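Local coordinates for La-related protein 7 homolog (Schizosaccharomyces pombe, PDB 6TZN) that binds telomerase RNA ter1 and promotes its assembly with the catalytic subunit trt1 into the telomerase holoenzyme, at residues L12-K17 / E70-A75; S26-L31 / T57-R62; A91-K94 / P100-I103. One frame throughout, in Å; residues are numbered along the deposited sequence.

Contact 1 (L12-K17 / E70-A75); sequences LLTRIK and ETCINA
Strand 13-17 and the helical segment E70-A75 run in nearly the same direction, with axes 28° apart and 9.0 Å from each other at closest approach; T14 and I73 are the residues whose CA atoms lie nearest. Three side-chain pairs make the contact. T14 and I73 run alongside each other, their side chains pointing opposite ways. T14 CG2 meets I73 CD1 at 3.6 Å, and I73 CG1 lies a little farther from the same methyl. T14 has OG1 between its backbone N and carbonyl carbon (chi1 65°), which leaves CG2 beside the N and turned to I73. C72 carries its sulfur anti to the backbone N (chi1 175°). SG faces two strand side chains, 3.9 Å from T14 OG1 and 4.0 Å from I16 CD1. These are van der Waals contacts. The T14 hydroxyl is buried, but its hydrogen bond is to W63 NE1. The contact joins a helix of the xRRM domain to one face of its antiparallel sheet. L13, on the other face, packs on helix 109-119. C72 also touches W63 of strand 58-63, C72 and I73 touch A104 of strand 103-106, and T71 and A75 pack against helix 25-39.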
loop_
_atom_site.group_PDB
_atom_site.type_symbol
_atom_site.label_atom_id
_atom_site.label_comp_id
_atom_site.label_asym_id
_atom_site.label_seq_id
_atom_site.Cartn_x
_atom_site.Cartn_y
_atom_site.Cartn_z
ATOM N N LEU A 12 9.379 -2.054 7.665
ATOM C CA LEU A 12 7.968 -2.384 7.808
ATOM C C LEU A 12 7.053 -1.518 6.955
ATOM O O LEU A 12 5.881 -1.870 6.795
ATOM C CB LEU A 12 7.525 -2.215 9.267
ATOM C CG LEU A 12 8.091 -3.155 10.338
ATOM C CD1 LEU A 12 7.525 -2.774 11.708
ATOM C CD2 LEU A 12 7.759 -4.596 10.011
ATOM N N LEU A 13 7.543 -0.403 6.417
ATOM C CA LEU A 13 6.681 0.661 5.906
ATOM C C LEU A 13 6.724 0.712 4.387
ATOM O O LEU A 13 7.808 0.774 3.797
ATOM C CB LEU A 13 7.133 2.019 6.445
ATOM C CG LEU A 13 7.334 2.160 7.950
ATOM C CD1 LEU A 13 7.882 3.548 8.256
ATOM C CD2 LEU A 13 6.023 1.914 8.694
ATOM N N THR A 14 5.552 0.720 3.753
ATOM C CA THR A 14 5.456 0.929 2.313
ATOM C C THR A 14 4.542 2.110 2.028
ATOM O O THR A 14 3.433 2.191 2.565
ATOM C CB THR A 14 4.925 -0.303 1.562
ATOM O OG1 THR A 14 3.568 -0.571 1.945
ATOM C CG2 THR A 14 5.806 -1.519 1.825
ATOM N N ARG A 15 4.998 3.014 1.176
ATOM C CA ARG A 15 4.138 4.063 0.663
ATOM C C ARG A 15 3.415 3.524 -0.560
ATOM O O ARG A 15 4.043 2.936 -1.447
ATOM C CB ARG A 15 4.965 5.281 0.268
ATOM C CG ARG A 15 4.154 6.341 -0.461
ATOM C CD ARG A 15 4.976 7.579 -0.728
ATOM N NE ARG A 15 5.031 8.426 0.456
ATOM C CZ ARG A 15 6.101 8.562 1.228
ATOM N NH1 ARG A 15 7.219 7.907 0.940
ATOM N NH2 ARG A 15 6.053 9.357 2.286
ATOM N N ILE A 16 2.097 3.688 -0.591
ATOM C CA ILE A 16 1.287 3.364 -1.758
ATOM C C ILE A 16 0.921 4.673 -2.433
ATOM O O ILE A 16 0.407 5.585 -1.777
ATOM C CB ILE A 16 0.013 2.594 -1.363
ATOM C CG1 ILE A 16 0.333 1.430 -0.420
ATOM C CG2 ILE A 16 -0.734 2.138 -2.615
ATOM C CD1 ILE A 16 1.223 0.380 -1.028
ATOM N N LYS A 17 1.203 4.783 -3.726
ATOM C CA LYS A 17 0.915 5.990 -4.486
ATOM C C LYS A 17 -0.105 5.712 -5.581
ATOM O O LYS A 17 -0.214 4.589 -6.088
ATOM C CB LYS A 17 2.182 6.560 -5.133
ATOM C CG LYS A 17 3.222 7.000 -4.121
ATOM C CD LYS A 17 4.328 7.809 -4.767
ATOM C CE LYS A 17 5.164 6.964 -5.703
ATOM N NZ LYS A 17 6.216 7.791 -6.355
ATOM N N GLU A 70 7.900 -6.541 1.898
ATOM C CA GLU A 70 8.571 -6.931 0.661
ATOM C C GLU A 70 7.597 -7.565 -0.322
ATOM O O GLU A 70 7.674 -7.318 -1.534
ATOM C CB GLU A 70 9.699 -7.911 0.985
ATOM C CG GLU A 70 10.614 -8.220 -0.192
ATOM C CD GLU A 70 11.744 -9.156 0.182
ATOM O OE1 GLU A 70 11.485 -10.146 0.900
ATOM O OE2 GLU A 70 12.891 -8.902 -0.242
ATOM N N THR A 71 6.679 -8.395 0.179
ATOM C CA THR A 71 5.684 -9.009 -0.692
ATOM C C THR A 71 4.814 -7.943 -1.351
ATOM O O THR A 71 4.482 -8.038 -2.539
ATOM C CB THR A 71 4.827 -9.984 0.120
ATOM O OG1 THR A 71 5.657 -11.015 0.673
ATOM C CG2 THR A 71 3.735 -10.604 -0.739
ATOM N N CYS A 72 4.437 -6.916 -0.586
ATOM C CA CYS A 72 3.658 -5.814 -1.140
ATOM C C CYS A 72 4.420 -5.118 -2.264
ATOM O O CYS A 72 3.866 -4.859 -3.343
ATOM C CB CYS A 72 3.322 -4.831 -0.020
ATOM S SG CYS A 72 2.488 -3.340 -0.580
ATOM N N ILE A 73 5.694 -4.797 -2.027
ATOM C CA ILE A 73 6.498 -4.134 -3.054
ATOM C C ILE A 73 6.555 -4.980 -4.319
ATOM O O ILE A 73 6.358 -4.480 -5.434
ATOM C CB ILE A 73 7.909 -3.824 -2.522
ATOM C CG1 ILE A 73 7.842 -2.903 -1.302
ATOM C CG2 ILE A 73 8.766 -3.217 -3.626
ATOM C CD1 ILE A 73 7.095 -1.639 -1.549
ATOM N N ASN A 74 6.815 -6.282 -4.163
ATOM C CA ASN A 74 6.913 -7.161 -5.326
ATOM C C ASN A 74 5.584 -7.247 -6.063
ATOM O O ASN A 74 5.551 -7.280 -7.299
ATOM C CB ASN A 74 7.368 -8.554 -4.891
ATOM C CG ASN A 74 8.805 -8.573 -4.411
ATOM O OD1 ASN A 74 9.585 -7.679 -4.729
ATOM N ND2 ASN A 74 9.162 -9.600 -3.641
ATOM N N ALA A 75 4.477 -7.281 -5.319
ATOM C CA ALA A 75 3.159 -7.424 -5.929
ATOM C C ALA A 75 2.846 -6.257 -6.859
ATOM O O ALA A 75 2.400 -6.456 -7.997
ATOM C CB ALA A 75 2.100 -7.535 -4.835
#

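Contact 2 (S26-L31 / T57-R62); sequences STIHSL and TEAIIR. With NO3 (nitrate ion), chain B.
I28 puts CG1 beside its backbone N and extends to CD1 with chi2 at 163°. I61 turns its own CD1 back at chi2. The two isoleucines therefore meet through methyl groups: I28 CG2 lies 4.3 Å from I61 CD1. The other branch of I28 reaches A59, with CD1 4.4 Å from A59 CB. I28 thus spans two strand residues whose side chains leave the same face of the strand. The contact is apolar, and all three residues are buried. This is helix-on-sheet packing of the RRM fold, in which helix 25-39 lies against one face of the antiparallel sheet. I61 also touches T14 and I16 of the neighbouring strand, and I28 touches Y52. R62 leaves the strand on the other face, where its side chain packs on Y115 and W116 of helix 109-119. Its guanidinium holds a nitrate ion, probably from the crystallisation liquor. NE gives a hydrogen bond to nitrate O1 at 2.9 Å, and NH2 gives one to O3 at 3.0 Å. Two side-by-side N-H groups grip two oxygens of one anion. Both bonds are fairly straight, with angles at the hydrogen of 156° and 160°. O1 lies in the guanidinium plane, at its edge. A leucine in place of R62 would probably leave the nitrate without both hydrogen bonds and without the positive charge facing it.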
loop_
_atom_site.group_PDB
_atom_site.type_symbol
_atom_site.label_atom_id
_atom_site.label_comp_id
_atom_site.label_asym_id
_atom_site.label_seq_id
_atom_site.Cartn_x
_atom_site.Cartn_y
_atom_site.Cartn_z
ATOM N N SER A 26 -10.827 1.175 4.538
ATOM C CA SER A 26 -11.391 -0.154 4.326
ATOM C C SER A 26 -11.119 -0.649 2.909
ATOM O O SER A 26 -10.724 -1.808 2.707
ATOM C CB SER A 26 -12.892 -0.135 4.597
ATOM O OG SER A 26 -13.467 -1.392 4.298
ATOM N N THR A 27 -11.318 0.219 1.914
ATOM C CA THR A 27 -11.046 -0.169 0.536
ATOM C C THR A 27 -9.564 -0.428 0.328
ATOM O O THR A 27 -9.192 -1.399 -0.336
ATOM C CB THR A 27 -11.552 0.897 -0.438
ATOM O OG1 THR A 27 -12.946 1.123 -0.211
ATOM C CG2 THR A 27 -11.346 0.457 -1.888
ATOM N N ILE A 28 -8.700 0.424 0.891
ATOM C CA ILE A 28 -7.262 0.196 0.768
ATOM C C ILE A 28 -6.887 -1.157 1.359
ATOM O O ILE A 28 -6.127 -1.924 0.757
ATOM C CB ILE A 28 -6.457 1.344 1.408
ATOM C CG1 ILE A 28 -6.738 2.671 0.698
ATOM C CG2 ILE A 28 -4.968 1.012 1.412
ATOM C CD1 ILE A 28 -6.303 3.886 1.517
ATOM N N HIS A 29 -7.430 -1.482 2.529
ATOM C CA HIS A 29 -7.143 -2.774 3.146
ATOM C C HIS A 29 -7.557 -3.921 2.230
ATOM O O HIS A 29 -6.788 -4.864 2.003
ATOM C CB HIS A 29 -7.856 -2.876 4.497
ATOM C CG HIS A 29 -7.505 -4.107 5.270
ATOM N ND1 HIS A 29 -6.742 -4.069 6.416
ATOM C CD2 HIS A 29 -7.814 -5.409 5.065
ATOM C CE1 HIS A 29 -6.599 -5.295 6.888
ATOM N NE2 HIS A 29 -7.234 -6.127 6.082
ATOM N N SER A 30 -8.770 -3.850 1.679
ATOM C CA SER A 30 -9.247 -4.906 0.793
ATOM C C SER A 30 -8.406 -4.990 -0.472
ATOM O O SER A 30 -8.096 -6.093 -0.947
ATOM C CB SER A 30 -10.711 -4.661 0.431
ATOM O OG SER A 30 -11.521 -4.772 1.584
ATOM N N LEU A 31 -8.045 -3.839 -1.042
ATOM C CA LEU A 31 -7.219 -3.826 -2.245
ATOM C C LEU A 31 -5.859 -4.460 -1.970
ATOM O O LEU A 31 -5.379 -5.311 -2.738
ATOM C CB LEU A 31 -7.067 -2.389 -2.743
ATOM C CG LEU A 31 -6.316 -2.158 -4.056
ATOM C CD1 LEU A 31 -6.834 -0.887 -4.741
ATOM C CD2 LEU A 31 -4.816 -2.060 -3.822
ATOM N N THR A 57 -3.881 10.909 -2.354
ATOM C CA THR A 57 -3.685 9.810 -3.289
ATOM C C THR A 57 -2.586 8.865 -2.830
ATOM O O THR A 57 -2.171 7.990 -3.598
ATOM C CB THR A 57 -3.394 10.342 -4.695
ATOM O OG1 THR A 57 -2.191 11.116 -4.668
ATOM C CG2 THR A 57 -4.545 11.200 -5.207
ATOM N N GLU A 58 -2.102 9.028 -1.603
ATOM C CA GLU A 58 -1.044 8.193 -1.055
ATOM C C GLU A 58 -1.443 7.716 0.331
ATOM O O GLU A 58 -2.239 8.360 1.025
ATOM C CB GLU A 58 0.290 8.953 -0.969
ATOM C CG GLU A 58 0.809 9.444 -2.310
ATOM C CD GLU A 58 2.132 10.179 -2.203
ATOM O OE1 GLU A 58 2.658 10.308 -1.077
ATOM O OE2 GLU A 58 2.642 10.631 -3.251
ATOM N N ALA A 59 -0.894 6.569 0.724
ATOM C CA ALA A 59 -1.036 6.057 2.077
ATOM C C ALA A 59 0.294 5.462 2.505
ATOM O O ALA A 59 1.119 5.076 1.673
ATOM C CB ALA A 59 -2.127 4.981 2.157
ATOM N N ILE A 60 0.502 5.372 3.815
ATOM C CA ILE A 60 1.648 4.648 4.365
ATOM C C ILE A 60 1.118 3.425 5.096
ATOM O O ILE A 60 0.267 3.547 5.984
ATOM C CB ILE A 60 2.503 5.520 5.298
ATOM C CG1 ILE A 60 3.113 6.689 4.517
ATOM C CG2 ILE A 60 3.579 4.669 5.965
ATOM C CD1 ILE A 60 3.978 7.606 5.356
ATOM N N ILE A 61 1.607 2.248 4.713
ATOM C CA ILE A 61 1.194 0.987 5.315
ATOM C C ILE A 61 2.281 0.520 6.274
ATOM O O ILE A 61 3.454 0.411 5.889
ATOM C CB ILE A 61 0.938 -0.088 4.241
ATOM C CG1 ILE A 61 0.157 0.478 3.044
ATOM C CG2 ILE A 61 0.232 -1.292 4.868
ATOM C CD1 ILE A 61 -1.194 1.084 3.402
ATOM N N ARG A 62 1.898 0.237 7.518
ATOM C CA ARG A 62 2.775 -0.417 8.486
ATOM C C ARG A 62 2.417 -1.898 8.471
ATOM O O ARG A 62 1.365 -2.299 8.983
ATOM C CB ARG A 62 2.599 0.192 9.881
ATOM C CG ARG A 62 3.639 -0.241 10.930
ATOM C CD ARG A 62 3.339 -1.617 11.521
ATOM N NE ARG A 62 3.816 -1.738 12.891
ATOM C CZ ARG A 62 4.278 -2.851 13.454
ATOM N NH1 ARG A 62 4.390 -3.977 12.755
ATOM N NH2 ARG A 62 4.642 -2.828 14.730
HETATM N N NO3 B . 2.982 0.475 15.567
HETATM O O1 NO3 B . 2.989 0.641 14.323
HETATM O O2 NO3 B . 2.202 1.150 16.282
HETATM O O3 NO3 B . 3.759 -0.352 16.120
#

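Contact 3 (A91-K94 / P100-I103); sequences AHRK and PFLI
A91 and L102 form the buried half of this contact, and R93 and F101 the exposed half. Both segments belong to the long loop of the xRRM domain between helix 66-78 and strand 103-106, and neither is regular helix or strand. In the buried half, A91 CB faces L102 CD1 at 4.1 Å. L31 of helix 25-39 touches both residues, so the pair is held against that helix. A91 N is hydrogen-bonded to D88 OD1. The backbone of L102 is hydrogen-bonded to R81, in the same long loop.

The other half is open to solvent and rests on R93 CB against the F101 ring. There R93 offers its aliphatic base to the phenylalanine, while the guanidinium is carried off from the ring. Its CG sits between the backbone N and the carbonyl carbon (chi1 72°), and the chain bends again at chi2. R93 NE makes a long, weak ion pair with E80, whose side chain also touches F101. The ring meets R93 obliquely. R93, like A91, touches a crystal neighbour, so its pose may owe something to the lattice. The touching atoms on this side are R93 CB and F101 CE1, 3.9 Å apart.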
loop_
_atom_site.group_PDB
_atom_site.type_symbol
_atom_site.label_atom_id
_atom_site.label_comp_id
_atom_site.label_asym_id
_atom_site.label_seq_id
_atom_site.Cartn_x
_atom_site.Cartn_y
_atom_site.Cartn_z
ATOM N N ALA A 91 -9.007 -3.417 -8.994
ATOM C CA ALA A 91 -8.130 -2.422 -9.604
ATOM C C ALA A 91 -7.526 -2.895 -10.934
ATOM O O ALA A 91 -6.330 -2.753 -11.186
ATOM C CB ALA A 91 -7.052 -1.963 -8.612
ATOM N N HIS A 92 -8.370 -3.418 -11.814
ATOM C CA HIS A 92 -7.884 -3.786 -13.140
ATOM C C HIS A 92 -7.650 -2.536 -13.975
ATOM O O HIS A 92 -8.504 -1.647 -14.041
ATOM C CB HIS A 92 -8.893 -4.684 -13.851
ATOM C CG HIS A 92 -9.011 -6.043 -13.247
ATOM N ND1 HIS A 92 -9.973 -6.947 -13.637
ATOM C CD2 HIS A 92 -8.305 -6.643 -12.260
ATOM C CE1 HIS A 92 -9.841 -8.058 -12.930
ATOM N NE2 HIS A 92 -8.837 -7.897 -12.086
ATOM N N ARG A 93 -6.495 -2.475 -14.630
ATOM C CA ARG A 93 -6.241 -1.386 -15.559
ATOM C C ARG A 93 -7.204 -1.484 -16.734
ATOM O O ARG A 93 -7.478 -2.572 -17.245
ATOM C CB ARG A 93 -4.780 -1.426 -16.031
ATOM C CG ARG A 93 -4.416 -2.566 -16.988
ATOM C CD ARG A 93 -4.521 -2.132 -18.450
ATOM N NE ARG A 93 -4.046 -3.158 -19.374
ATOM C CZ ARG A 93 -4.813 -4.105 -19.907
ATOM N NH1 ARG A 93 -6.105 -4.164 -19.609
ATOM N NH2 ARG A 93 -4.287 -4.997 -20.740
ATOM N N LYS A 94 -7.744 -0.343 -17.145
ATOM C CA LYS A 94 -8.650 -0.280 -18.280
ATOM C C LYS A 94 -7.972 0.451 -19.429
ATOM O O LYS A 94 -7.256 1.432 -19.215
ATOM C CB LYS A 94 -9.956 0.428 -17.904
ATOM C CG LYS A 94 -10.677 -0.198 -16.724
ATOM C CD LYS A 94 -10.760 -1.710 -16.867
ATOM C CE LYS A 94 -11.677 -2.320 -15.819
ATOM N NZ LYS A 94 -12.808 -1.414 -15.468
ATOM N N PRO A 100 -3.319 6.698 -13.177
ATOM C CA PRO A 100 -1.967 6.129 -13.160
ATOM C C PRO A 100 -1.940 4.782 -12.452
ATOM O O PRO A 100 -2.878 4.399 -11.748
ATOM C CB PRO A 100 -1.155 7.168 -12.379
ATOM C CG PRO A 100 -2.167 7.935 -11.557
ATOM C CD PRO A 100 -3.556 7.601 -12.038
ATOM N N PHE A 101 -0.846 4.048 -12.671
ATOM C CA PHE A 101 -0.683 2.753 -12.020
ATOM C C PHE A 101 -0.352 2.915 -10.539
ATOM O O PHE A 101 0.445 3.771 -10.150
ATOM C CB PHE A 101 0.430 1.945 -12.692
ATOM C CG PHE A 101 0.082 1.442 -14.062
ATOM C CD1 PHE A 101 -0.850 0.432 -14.231
ATOM C CD2 PHE A 101 0.700 1.970 -15.183
ATOM C CE1 PHE A 101 -1.164 -0.035 -15.496
ATOM C CE2 PHE A 101 0.389 1.508 -16.449
ATOM C CZ PHE A 101 -0.541 0.504 -16.604
ATOM N N LEU A 102 -0.968 2.075 -9.714
ATOM C CA LEU A 102 -0.587 1.982 -8.313
ATOM C C LEU A 102 0.887 1.591 -8.178
ATOM O O LEU A 102 1.382 0.694 -8.873
ATOM C CB LEU A 102 -1.468 0.948 -7.612
ATOM C CG LEU A 102 -2.916 1.413 -7.414
ATOM C CD1 LEU A 102 -3.846 0.235 -7.230
ATOM C CD2 LEU A 102 -2.998 2.348 -6.214
ATOM N N ILE A 103 1.579 2.260 -7.256
ATOM C CA ILE A 103 3.000 2.066 -6.992
ATOM C C ILE A 103 3.174 1.850 -5.496
ATOM O O ILE A 103 2.508 2.504 -4.688
ATOM C CB ILE A 103 3.799 3.312 -7.429
ATOM C CG1 ILE A 103 3.785 3.455 -8.950
ATOM C CG2 ILE A 103 5.237 3.276 -6.879
ATOM C CD1 ILE A 103 4.412 4.734 -9.431
#

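How the contacts relate
All three contacts lie in the one xRRM domain. Contact 2 is nested within the chain loop closed by contact 1, and contact 3 follows both. The centres of contacts 1 and 2 are about 11 Å apart. They share the sheet, where strands 13-17 and 58-63 are antiparallel neighbours, and helices 66-78 and 25-39 pack on the same face. Contact 3 is peripheral, about 15 Å from contact 1 and 14 Å from contact 2, centre to centre. It still meets both: K17 N is probably hydrogen-bonded to I103 O, and L31 CD1 lies 4.0 Å from A91 CB. The long loop is thus joined to the hydrophobic core of this RNA-binding protein.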